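Local coordinates for Non-reducing end beta-L-arabinofuranosidase (Bacteroides thetaiotaomicron, PDB 5MQO), which probably hydrolyses glycosidic bonds in plant pectin, acting as an aceric acidase of glycoside hydrolase family GH127 in a gut bacterium, at residues D279-R284 with T348-G352; F287-A293 with S325-I330. One frame throughout, in Å; residues are numbered along the deposited sequence.

Contact 1. Residues D279-R284 with T348-G352; sequences DDNQDR and TSPDG
Asp279 reaches across to Ser349 with the whole length of its side chain. Asp279 CB already lies 3.9 Å from Ser349 CB, so the two residues face each other from their first side-chain carbons outward. Asp279 CG then comes 3.5 Å from Ser349 OG. With CG anti to its own carbonyl carbon (chi1 -66°), the carboxylate is carried into the space between Ser349 and Arg284. Asp279 OD1 accepts from Arg284 NE at 3.0 Å, the closest pair of the salt bridge. Asp279 OD2 completes that bridge, receiving Arg284 NH2 at 3.2 Å in a nearly straight bond (171° at the hydrogen), and also takes Ser349 OG at 2.7 Å. The serine hydroxyl donates on the anti side of OD2 and somewhat out of the carboxylate plane, while NH2 comes in over the opposite face.

Arg284 grips the acid side-on, through NE and one terminal nitrogen, its chain bent at chi2 and chi3 to turn back over Asp279. Arg284 NH2 passes Pro350 CD at 3.9 Å and also bonds to the carbonyl of Ser359. It comes close to Ser349 O, but the angle is too poor for a bond. Serine suits its place because it is small and offers a hydroxyl donor from the end of strand 347-349, just before the cis peptide bond to Pro350. Aspartate suits the start of a type I beta turn, which is closed by Gln282 N on Asp279 O at 2.8 Å, and its backbone N is taken by Gln361 OE1. Three donor bonds on one buried carboxylate should favour its ionised form, and the guanidinium probably balances that charge where the loop meets the short two-stranded sheet.

Contact 2. Residues F287-A293 with S325-I330; sequences FRDQYRA and SIWNDI
Ile326 packs along the backbone of Gln290 to Ala293, just after the 3-10 turn 287-289, and Asp329, about one turn further along the helix, continues the contact at Ala293. Ile326 CG1 passes Arg292 N at 3.7 Å, and Ile326 CD1 reaches Gln290 O and, obliquely, Phe287 CE1 at 4.1 Å. Its chain is extended (chi2 174°), which lets one branch span both the peptide and the phenylalanine ring. A branched apolar residue fills this buried place well. The setting is the GH127 catalytic domain, of the six-hairpin clan and so consistent with an (alpha/alpha)6 barrel: the loop before helix 297-314 lies against helix 317-333.

Alanine is small enough that Ala293 CB rests on Ile330 CG1 at 3.6 Å, while Ala293 N donates to Asp329 OD2 at 2.8 Å, using the anti lone pair of that oxygen. Lys334 and Arg333 form salt bridges with the two oxygens of Asp329. A leucine in place of Asp329 would probably leave the buried Ala293 N-H without its acceptor and both basic residues without this partner. At the start of 325-330, Ser325 OG meets the edge of the Tyr291 ring at CD1, 3.3 Å away.

Both contacts lie within the GH127 catalytic domain, on the same side of the chain's centre, with their own centres about 13 Å apart. Residues 279-284 and 287-293 belong to one loop between helices 258-270 and 297-314, and their partners follow in the reverse order: helix 317-333 for the second, then strand 347-349 for the first. Contact 2 is therefore nested inside the chain excursion closed by contact 1. The two meet directly where Gln290 NE2 probably hydrogen-bonds to Gln282 O, 3.0 Å away. A single loop is thus tied at one end to the small two-stranded sheet of 347-349 and 361-364, and at the other to the helical body of the domain.

Contact 1. Residues D279-R284 with T348-G352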
ATOM      1  N   ASP A 279       9.568  21.882  -5.446  1.00 55.68           N
ATOM      2  CA  ASP A 279       9.719  20.723  -4.568  1.00 54.43           C
ATOM      3  C   ASP A 279       8.385  19.956  -4.511  1.00 51.25           C
ATOM      4  O   ASP A 279       8.336  18.750  -4.577  1.00 49.44           O
ATOM      5  CB  ASP A 279      10.143  21.170  -3.155  1.00 55.24           C
ATOM      6  CG  ASP A 279      11.542  21.789  -3.110  1.00 57.05           C
ATOM      7  OD1 ASP A 279      12.293  21.651  -4.123  1.00 57.20           O
ATOM      8  OD2 ASP A 279      11.871  22.411  -2.042  1.00 55.21           O
ATOM      9  N   ASP A 280       7.304  20.701  -4.428  1.00 51.82           N
ATOM     10  CA  ASP A 280       5.967  20.161  -4.314  1.00 51.21           C
ATOM     11  C   ASP A 280       5.615  19.238  -5.462  1.00 50.16           C
ATOM     12  O   ASP A 280       4.985  18.218  -5.230  1.00 50.58           O
ATOM     13  CB  ASP A 280       4.961  21.308  -4.206  1.00 51.05           C
ATOM     14  CG  ASP A 280       3.653  20.876  -3.638  1.00 51.98           C
ATOM     15  OD1 ASP A 280       3.599  20.072  -2.657  1.00 51.72           O
ATOM     16  OD2 ASP A 280       2.652  21.389  -4.147  1.00 54.21           O
ATOM     17  N   ASN A 281       6.060  19.559  -6.681  1.00 51.52           N
ATOM     18  CA  ASN A 281       5.970  18.615  -7.819  1.00 51.65           C
ATOM     19  C   ASN A 281       7.284  17.849  -8.122  1.00 50.59           C
ATOM     20  O   ASN A 281       7.465  17.347  -9.248  1.00 50.55           O
ATOM     21  CB  ASN A 281       5.432  19.312  -9.075  1.00 53.13           C
ATOM     22  CG  ASN A 281       5.104  18.321 -10.197  1.00 57.80           C
ATOM     23  OD1 ASN A 281       4.500  17.251  -9.974  1.00 57.50           O
ATOM     24  ND2 ASN A 281       5.541  18.662 -11.422  1.00 61.08           N
ATOM     25  N   GLN A 282       8.156  17.701  -7.114  1.00 49.51           N
ATOM     26  CA  GLN A 282       9.459  17.026  -7.242  1.00 50.96           C
ATOM     27  C   GLN A 282      10.188  17.387  -8.563  1.00 53.04           C
ATOM     28  O   GLN A 282      10.758  16.501  -9.220  1.00 51.56           O
ATOM     29  CB  GLN A 282       9.299  15.501  -7.150  1.00 50.01           C
ATOM     30  CG  GLN A 282       8.563  14.957  -5.944  1.00 51.36           C
ATOM     31  CD  GLN A 282       7.079  15.301  -5.885  1.00 54.73           C
ATOM     32  OE1 GLN A 282       6.364  15.220  -6.887  1.00 57.75           O
ATOM     33  NE2 GLN A 282       6.611  15.707  -4.701  1.00 54.68           N
ATOM     34  N   ASP A 283      10.140  18.661  -8.975  1.00 52.59           N
ATOM     35  CA  ASP A 283      10.735  19.057 -10.254  1.00 54.49           C
ATOM     36  C   ASP A 283      11.448  20.417 -10.221  1.00 55.58           C
ATOM     37  O   ASP A 283      11.558  21.064 -11.269  1.00 55.25           O
ATOM     38  CB  ASP A 283       9.709  18.919 -11.439  1.00 56.30           C
ATOM     39  CG  ASP A 283       8.637  20.046 -11.509  1.00 59.62           C
ATOM     40  OD1 ASP A 283       8.516  20.881 -10.579  1.00 60.84           O
ATOM     41  OD2 ASP A 283       7.881  20.084 -12.528  1.00 62.77           O
ATOM     42  N   ARG A 284      11.930  20.837  -9.039  1.00 54.48           N
ATOM     43  CA  ARG A 284      12.759  22.047  -8.907  1.00 55.10           C
ATOM     44  C   ARG A 284      14.117  21.772  -9.548  1.00 55.04           C
ATOM     45  O   ARG A 284      14.653  22.611 -10.277  1.00 58.09           O
ATOM     46  CB  ARG A 284      12.962  22.482  -7.440  1.00 55.31           C
ATOM     47  CG  ARG A 284      13.572  23.879  -7.283  1.00 56.29           C
ATOM     48  CD  ARG A 284      14.450  24.059  -6.045  1.00 58.18           C
ATOM     49  NE  ARG A 284      13.690  24.192  -4.790  1.00 60.47           N
ATOM     50  CZ  ARG A 284      13.353  25.339  -4.180  1.00 61.50           C
ATOM     51  NH1 ARG A 284      13.680  26.505  -4.691  1.00 62.71           N
ATOM     52  NH2 ARG A 284      12.666  25.326  -3.032  1.00 61.75           N
ATOM     53  N   THR A 348       6.203  24.747   4.001  1.00 54.89           N
ATOM     54  CA  THR A 348       7.253  25.321   3.168  1.00 55.17           C
ATOM     55  C   THR A 348       8.407  24.336   3.016  1.00 54.05           C
ATOM     56  O   THR A 348       8.701  23.603   3.936  1.00 52.96           O
ATOM     57  CB  THR A 348       7.786  26.630   3.766  1.00 54.98           C
ATOM     58  OG1 THR A 348       8.036  26.449   5.162  1.00 56.73           O
ATOM     59  CG2 THR A 348       6.777  27.715   3.619  1.00 56.06           C
ATOM     60  N   SER A 349       9.031  24.346   1.836  1.00 53.69           N
ATOM     61  CA  SER A 349      10.223  23.563   1.506  1.00 52.90           C
ATOM     62  C   SER A 349      11.317  24.445   0.832  1.00 54.28           C
ATOM     63  O   SER A 349      11.023  25.220  -0.097  1.00 53.62           O
ATOM     64  CB  SER A 349       9.849  22.428   0.561  1.00 53.09           C
ATOM     65  OG  SER A 349      10.942  21.557   0.360  1.00 52.54           O
ATOM     66  N   PRO A 350      12.551  24.410   1.322  1.00 54.78           N
ATOM     67  CA  PRO A 350      12.919  23.891   2.637  1.00 56.69           C
ATOM     68  C   PRO A 350      12.402  24.721   3.866  1.00 57.80           C
ATOM     69  O   PRO A 350      11.955  25.876   3.724  1.00 58.73           O
ATOM     70  CB  PRO A 350      14.436  23.944   2.574  1.00 57.62           C
ATOM     71  CG  PRO A 350      14.718  25.171   1.772  1.00 56.52           C
ATOM     72  CD  PRO A 350      13.614  25.264   0.755  1.00 56.45           C
ATOM     73  N   ASP A 351      12.515  24.112   5.049  1.00 57.96           N
ATOM     74  CA  ASP A 351      11.984  24.636   6.326  1.00 58.98           C
ATOM     75  C   ASP A 351      13.140  24.989   7.266  1.00 58.96           C
ATOM     76  O   ASP A 351      13.770  24.110   7.874  1.00 59.66           O
ATOM     77  CB  ASP A 351      11.055  23.585   6.996  1.00 58.00           C
ATOM     78  CG  ASP A 351      10.310  24.111   8.228  1.00 56.01           C
ATOM     79  OD1 ASP A 351      10.497  25.262   8.625  1.00 58.23           O
ATOM     80  OD2 ASP A 351       9.515  23.356   8.812  1.00 55.52           O
ATOM     81  N   GLY A 352      13.406  26.288   7.362  1.00 59.53           N
ATOM     82  CA  GLY A 352      14.340  26.850   8.339  1.00 58.56           C
ATOM     83  C   GLY A 352      15.808  26.749   8.001  1.00 58.58           C
ATOM     84  O   GLY A 352      16.630  26.961   8.868  1.00 57.84           O
TER

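Contact 2. Residues F287-A293 with S325-I330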
ATOM      1  N   PHE A 287      15.863  14.822 -11.699  1.00 51.55           N
ATOM      2  CA  PHE A 287      15.683  13.649 -10.860  1.00 50.68           C
ATOM      3  C   PHE A 287      16.995  13.097 -10.342  1.00 50.48           C
ATOM      4  O   PHE A 287      17.061  12.651  -9.202  1.00 50.10           O
ATOM      5  CB  PHE A 287      14.875  12.537 -11.514  1.00 50.44           C
ATOM      6  CG  PHE A 287      14.693  11.372 -10.606  1.00 52.20           C
ATOM      7  CD1 PHE A 287      13.844  11.471  -9.509  1.00 54.20           C
ATOM      8  CD2 PHE A 287      15.456  10.212 -10.761  1.00 52.76           C
ATOM      9  CE1 PHE A 287      13.705  10.394  -8.617  1.00 56.17           C
ATOM     10  CE2 PHE A 287      15.351   9.153  -9.864  1.00 52.42           C
ATOM     11  CZ  PHE A 287      14.477   9.232  -8.801  1.00 53.92           C
ATOM     12  N   ARG A 288      18.049  13.163 -11.139  1.00 53.25           N
ATOM     13  CA  ARG A 288      19.308  12.510 -10.754  1.00 53.58           C
ATOM     14  C   ARG A 288      20.044  13.239  -9.644  1.00 53.05           C
ATOM     15  O   ARG A 288      20.932  12.663  -9.034  1.00 52.12           O
ATOM     16  CB  ARG A 288      20.183  12.278 -11.981  1.00 53.61           C
ATOM     17  CG  ARG A 288      19.503  11.343 -12.967  1.00 53.92           C
ATOM     18  CD  ARG A 288      20.357  11.001 -14.186  1.00 54.90           C
ATOM     19  NE  ARG A 288      19.766   9.910 -14.958  1.00 54.23           N
ATOM     20  CZ  ARG A 288      18.666  10.012 -15.716  1.00 55.33           C
ATOM     21  NH1 ARG A 288      17.981  11.167 -15.851  1.00 53.72           N
ATOM     22  NH2 ARG A 288      18.226   8.933 -16.358  1.00 55.07           N
ATOM     23  N   ASP A 289      19.643  14.480  -9.365  1.00 56.10           N
ATOM     24  CA  ASP A 289      20.160  15.266  -8.225  1.00 57.92           C
ATOM     25  C   ASP A 289      19.381  15.047  -6.938  1.00 54.82           C
ATOM     26  O   ASP A 289      19.822  15.490  -5.904  1.00 57.28           O
ATOM     27  CB  ASP A 289      20.175  16.775  -8.548  1.00 61.75           C
ATOM     28  CG  ASP A 289      21.029  17.110  -9.769  1.00 66.78           C
ATOM     29  OD1 ASP A 289      22.224  16.739  -9.788  1.00 68.96           O
ATOM     30  OD2 ASP A 289      20.505  17.744 -10.713  1.00 71.46           O
ATOM     31  N   GLN A 290      18.234  14.377  -6.997  1.00 53.70           N
ATOM     32  CA  GLN A 290      17.371  14.161  -5.836  1.00 52.80           C
ATOM     33  C   GLN A 290      17.801  12.949  -5.073  1.00 54.31           C
ATOM     34  O   GLN A 290      17.767  11.847  -5.621  1.00 58.32           O
ATOM     35  CB  GLN A 290      15.925  13.942  -6.267  1.00 52.27           C
ATOM     36  CG  GLN A 290      15.261  15.183  -6.848  1.00 52.74           C
ATOM     37  CD  GLN A 290      13.843  14.914  -7.337  1.00 51.43           C
ATOM     38  OE1 GLN A 290      13.057  14.193  -6.703  1.00 51.73           O
ATOM     39  NE2 GLN A 290      13.503  15.528  -8.457  1.00 51.64           N
ATOM     40  N   TYR A 291      18.196  13.130  -3.813  1.00 54.15           N
ATOM     41  CA  TYR A 291      18.566  12.007  -2.932  1.00 53.66           C
ATOM     42  C   TYR A 291      17.709  11.970  -1.645  1.00 54.93           C
ATOM     43  O   TYR A 291      18.058  11.281  -0.670  1.00 52.47           O
ATOM     44  CB  TYR A 291      20.064  12.079  -2.578  1.00 51.90           C
ATOM     45  CG  TYR A 291      20.982  11.906  -3.742  1.00 51.38           C
ATOM     46  CD1 TYR A 291      21.407  10.617  -4.141  1.00 51.65           C
ATOM     47  CD2 TYR A 291      21.446  13.015  -4.472  1.00 51.86           C
ATOM     48  CE1 TYR A 291      22.277  10.432  -5.218  1.00 52.32           C
ATOM     49  CE2 TYR A 291      22.308  12.847  -5.580  1.00 52.94           C
ATOM     50  CZ  TYR A 291      22.725  11.552  -5.946  1.00 53.62           C
ATOM     51  OH  TYR A 291      23.581  11.349  -7.008  1.00 53.39           O
ATOM     52  N   ARG A 292      16.588  12.698  -1.660  1.00 57.37           N
ATOM     53  CA  ARG A 292      15.686  12.790  -0.531  1.00 58.64           C
ATOM     54  C   ARG A 292      14.211  12.868  -1.027  1.00 55.65           C
ATOM     55  O   ARG A 292      13.936  13.266  -2.175  1.00 55.79           O
ATOM     56  CB  ARG A 292      16.111  14.000   0.320  1.00 64.76           C
ATOM     57  CG  ARG A 292      17.443  13.808   1.061  1.00 74.36           C
ATOM     58  CD  ARG A 292      17.849  15.030   1.890  1.00 86.18           C
ATOM     59  NE  ARG A 292      18.831  14.775   2.976  1.00 97.20           N
ATOM     60  CZ  ARG A 292      19.247  15.692   3.879  1.00105.03           C
ATOM     61  NH1 ARG A 292      18.792  16.952   3.845  1.00106.59           N
ATOM     62  NH2 ARG A 292      20.121  15.356   4.841  1.00105.24           N
ATOM     63  N   ALA A 293      13.272  12.456  -0.173  1.00 53.80           N
ATOM     64  CA  ALA A 293      11.831  12.604  -0.447  1.00 52.66           C
ATOM     65  C   ALA A 293      11.451  14.053  -0.331  1.00 53.03           C
ATOM     66  O   ALA A 293      11.996  14.741   0.515  1.00 54.44           O
ATOM     67  CB  ALA A 293      11.006  11.789   0.531  1.00 51.52           C
ATOM     68  N   SER A 325      18.679   6.152  -1.606  1.00 45.90           N
ATOM     69  CA  SER A 325      18.697   7.170  -0.527  1.00 49.35           C
ATOM     70  C   SER A 325      17.323   7.812  -0.297  1.00 47.95           C
ATOM     71  O   SER A 325      17.037   8.254   0.807  1.00 46.50           O
ATOM     72  CB  SER A 325      19.828   8.231  -0.638  1.00 51.65           C
ATOM     73  OG  SER A 325      19.948   8.669  -1.958  1.00 54.66           O
ATOM     74  N   ILE A 326      16.485   7.858  -1.329  1.00 48.40           N
ATOM     75  CA  ILE A 326      15.112   8.362  -1.181  1.00 47.84           C
ATOM     76  C   ILE A 326      14.302   7.359  -0.329  1.00 48.01           C
ATOM     77  O   ILE A 326      13.549   7.760   0.564  1.00 48.03           O
ATOM     78  CB  ILE A 326      14.433   8.619  -2.561  1.00 46.10           C
ATOM     79  CG1 ILE A 326      15.158   9.725  -3.287  1.00 46.22           C
ATOM     80  CG2 ILE A 326      12.978   9.066  -2.413  1.00 45.96           C
ATOM     81  CD1 ILE A 326      14.670   9.953  -4.704  1.00 47.31           C
ATOM     82  N   TRP A 327      14.450   6.067  -0.617  1.00 47.07           N
ATOM     83  CA  TRP A 327      13.717   5.051   0.131  1.00 46.94           C
ATOM     84  C   TRP A 327      14.161   5.185   1.568  1.00 47.55           C
ATOM     85  O   TRP A 327      13.348   5.327   2.461  1.00 48.04           O
ATOM     86  CB  TRP A 327      13.979   3.632  -0.405  1.00 45.41           C
ATOM     87  CG  TRP A 327      13.351   2.563   0.422  1.00 43.45           C
ATOM     88  CD1 TRP A 327      12.082   2.092   0.322  1.00 43.37           C
ATOM     89  CD2 TRP A 327      13.970   1.835   1.484  1.00 44.46           C
ATOM     90  NE1 TRP A 327      11.858   1.115   1.276  1.00 43.67           N
ATOM     91  CE2 TRP A 327      13.008   0.942   2.002  1.00 44.95           C
ATOM     92  CE3 TRP A 327      15.251   1.852   2.058  1.00 46.01           C
ATOM     93  CZ2 TRP A 327      13.298   0.057   3.075  1.00 45.62           C
ATOM     94  CZ3 TRP A 327      15.536   0.971   3.133  1.00 45.65           C
ATOM     95  CH2 TRP A 327      14.561   0.093   3.623  1.00 45.50           C
ATOM     96  N   ASN A 328      15.466   5.199   1.752  1.00 48.31           N
ATOM     97  CA  ASN A 328      16.072   5.358   3.044  1.00 50.48           C
ATOM     98  C   ASN A 328      15.559   6.575   3.813  1.00 47.64           C
ATOM     99  O   ASN A 328      15.260   6.469   4.983  1.00 48.05           O
ATOM    100  CB  ASN A 328      17.594   5.463   2.868  1.00 54.46           C
ATOM    101  CG  ASN A 328      18.341   5.250   4.156  1.00 57.86           C
ATOM    102  OD1 ASN A 328      18.615   6.206   4.907  1.00 54.20           O
ATOM    103  ND2 ASN A 328      18.662   3.972   4.440  1.00 60.87           N
ATOM    104  N   ASP A 329      15.468   7.719   3.144  1.00 48.70           N
ATOM    105  CA  ASP A 329      14.966   8.986   3.729  1.00 47.55           C
ATOM    106  C   ASP A 329      13.526   8.854   4.247  1.00 48.06           C
ATOM    107  O   ASP A 329      13.223   9.156   5.398  1.00 50.26           O
ATOM    108  CB  ASP A 329      15.001  10.108   2.684  1.00 46.97           C
ATOM    109  CG  ASP A 329      14.616  11.457   3.275  1.00 48.34           C
ATOM    110  OD1 ASP A 329      14.876  11.664   4.482  1.00 48.20           O
ATOM    111  OD2 ASP A 329      14.057  12.311   2.545  1.00 47.85           O
ATOM    112  N   ILE A 330      12.659   8.362   3.388  1.00 45.57           N
ATOM    113  CA  ILE A 330      11.309   8.070   3.754  1.00 46.77           C
ATOM    114  C   ILE A 330      11.221   7.175   5.000  1.00 50.43           C
ATOM    115  O   ILE A 330      10.540   7.497   5.973  1.00 54.29           O
ATOM    116  CB  ILE A 330      10.570   7.380   2.574  1.00 46.13           C
ATOM    117  CG1 ILE A 330      10.328   8.369   1.416  1.00 46.35           C
ATOM    118  CG2 ILE A 330       9.238   6.815   3.032  1.00 46.03           C
ATOM    119  CD1 ILE A 330      10.136   7.718   0.066  1.00 46.89           C
TER